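Local coordinates for modulator protein RSBR (Bacillus subtilis, PDB 2BNL) that regulates the general stress factor sigma-B as a stressosome component, stimulating the RsbT kinase toward RsbS in vitro, and is represented here by its N-terminal globin-like domain, at residues Y35-T38 / D39-E43. Numbering follows the deposited sequence.
Sequences YQLT and DQVYE
An N-cap opens helix 39-54, where Thr38 turns its side chain back onto the first turn and Tyr42 reaches past it to the incoming loop. Thr38 OG1 accepts from Val41 N at 3.2 Å, with an N-H...O angle of 154°; a chi1 of 65° sets the hydroxyl between the backbone N and the carbonyl carbon, facing that amide. The methyl CG2 of Val41 lies against the same oxygen, 3.4 Å from Thr38 OG1. One turn on, Tyr42 N donates to Thr38 O, an i to i+4 backbone bond of the helix. The phenol of Tyr42 runs back along the loop, and its OH takes the N-H of Leu37 in a nearly straight bond, 2.8 Å from Leu37 N to Tyr42 OH. Leu37 crosses the tyrosine at about a right angle, bringing its CB to 3.7 Å from Tyr42 CZ, while Val41 CG1 comes within 4.0 Å of that CB. A phenylalanine in place of Tyr42 would probably leave Leu37 N without its acceptor and the loop less firmly tied to the helix start. A water at the ring edge, in the ring plane, donates to both Leu37 O and Asp39 OD1, adding a water-mediated link from the loop to the first turn. In the globin-like fold this corner follows helix 15-30, whose Leu26, Lys27 and Ser30 pack against Tyr42, while Ile77, just beyond helix 64-76, touches both Leu37 and Val41.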
# COMPACT_ATOMS: atom_id res chain seq x y z
N TYR A 35 -20.33 -10.79 4.63
CA TYR A 35 -21.41 -10.66 3.69
C TYR A 35 -20.77 -10.24 2.34
O TYR A 35 -19.64 -9.69 2.31
CB TYR A 35 -22.46 -9.66 4.18
CG TYR A 35 -21.99 -8.22 4.42
CD1 TYR A 35 -21.82 -7.37 3.39
CD2 TYR A 35 -21.68 -7.76 5.69
CE1 TYR A 35 -21.40 -6.07 3.57
CE2 TYR A 35 -21.25 -6.39 5.89
CZ TYR A 35 -21.09 -5.59 4.84
OH TYR A 35 -20.69 -4.25 4.99
N GLN A 36 -21.51 -10.56 1.27
CA GLN A 36 -21.16 -10.10 -0.06
C GLN A 36 -22.19 -9.07 -0.53
O GLN A 36 -23.41 -9.22 -0.33
CB GLN A 36 -21.01 -11.26 -1.04
CG GLN A 36 -19.87 -12.29 -0.64
CD GLN A 36 -20.27 -13.13 0.58
OE1 GLN A 36 -21.36 -13.66 0.60
NE2 GLN A 36 -19.41 -13.20 1.60
N LEU A 37 -21.68 -7.99 -1.10
CA LEU A 37 -22.53 -7.07 -1.81
C LEU A 37 -22.86 -7.65 -3.22
O LEU A 37 -22.45 -8.77 -3.56
CB LEU A 37 -21.93 -5.68 -1.84
CG LEU A 37 -21.65 -5.21 -0.40
CD1 LEU A 37 -20.82 -3.95 -0.36
CD2 LEU A 37 -22.96 -5.08 0.43
N THR A 38 -23.46 -6.81 -4.08
CA THR A 38 -23.90 -7.27 -5.35
C THR A 38 -22.76 -7.16 -6.38
O THR A 38 -21.88 -6.29 -6.25
CB THR A 38 -25.13 -6.52 -5.83
OG1 THR A 38 -24.80 -5.17 -6.04
CG2 THR A 38 -26.19 -6.66 -4.75
N ASP A 39 -22.93 -7.92 -7.49
CA ASP A 39 -22.03 -7.71 -8.64
C ASP A 39 -21.92 -6.27 -9.10
O ASP A 39 -20.79 -5.83 -9.38
CB ASP A 39 -22.40 -8.60 -9.77
CG ASP A 39 -22.11 -10.11 -9.44
OD1 ASP A 39 -21.59 -10.44 -8.33
OD2 ASP A 39 -22.46 -10.98 -10.28
N GLN A 40 -23.08 -5.58 -9.27
CA GLN A 40 -23.09 -4.20 -9.65
C GLN A 40 -22.34 -3.27 -8.69
O GLN A 40 -21.74 -2.36 -9.15
CB GLN A 40 -24.50 -3.69 -9.89
CG GLN A 40 -24.49 -2.38 -10.60
CD GLN A 40 -24.05 -2.54 -12.07
OE1 GLN A 40 -24.67 -3.28 -12.77
NE2 GLN A 40 -22.98 -1.83 -12.51
N VAL A 41 -22.41 -3.50 -7.36
CA VAL A 41 -21.71 -2.67 -6.41
C VAL A 41 -20.22 -2.82 -6.68
O VAL A 41 -19.50 -1.82 -6.78
CB VAL A 41 -22.07 -3.01 -4.95
CG1 VAL A 41 -21.14 -2.46 -4.04
CG2 VAL A 41 -23.45 -2.42 -4.66
N TYR A 42 -19.77 -4.04 -6.89
CA TYR A 42 -18.29 -4.23 -7.10
C TYR A 42 -17.86 -3.72 -8.44
O TYR A 42 -16.75 -3.06 -8.55
CB TYR A 42 -17.91 -5.70 -6.85
CG TYR A 42 -18.19 -6.21 -5.44
CD1 TYR A 42 -17.66 -5.59 -4.33
CD2 TYR A 42 -18.97 -7.33 -5.21
CE1 TYR A 42 -17.87 -6.03 -3.02
CE2 TYR A 42 -19.19 -7.76 -3.90
CZ TYR A 42 -18.64 -7.10 -2.82
OH TYR A 42 -18.91 -7.54 -1.55
N GLU A 43 -18.70 -3.94 -9.47
CA GLU A 43 -18.42 -3.34 -10.77
C GLU A 43 -18.29 -1.79 -10.72
O GLU A 43 -17.42 -1.22 -11.31
CB GLU A 43 -19.46 -3.80 -11.81
CG GLU A 43 -19.23 -3.22 -13.18
CD GLU A 43 -20.35 -3.52 -14.18
OE1 GLU A 43 -20.76 -4.69 -14.21
OE2 GLU A 43 -20.87 -2.56 -14.86
O HOH W 1 -21.33 -10.23 -5.67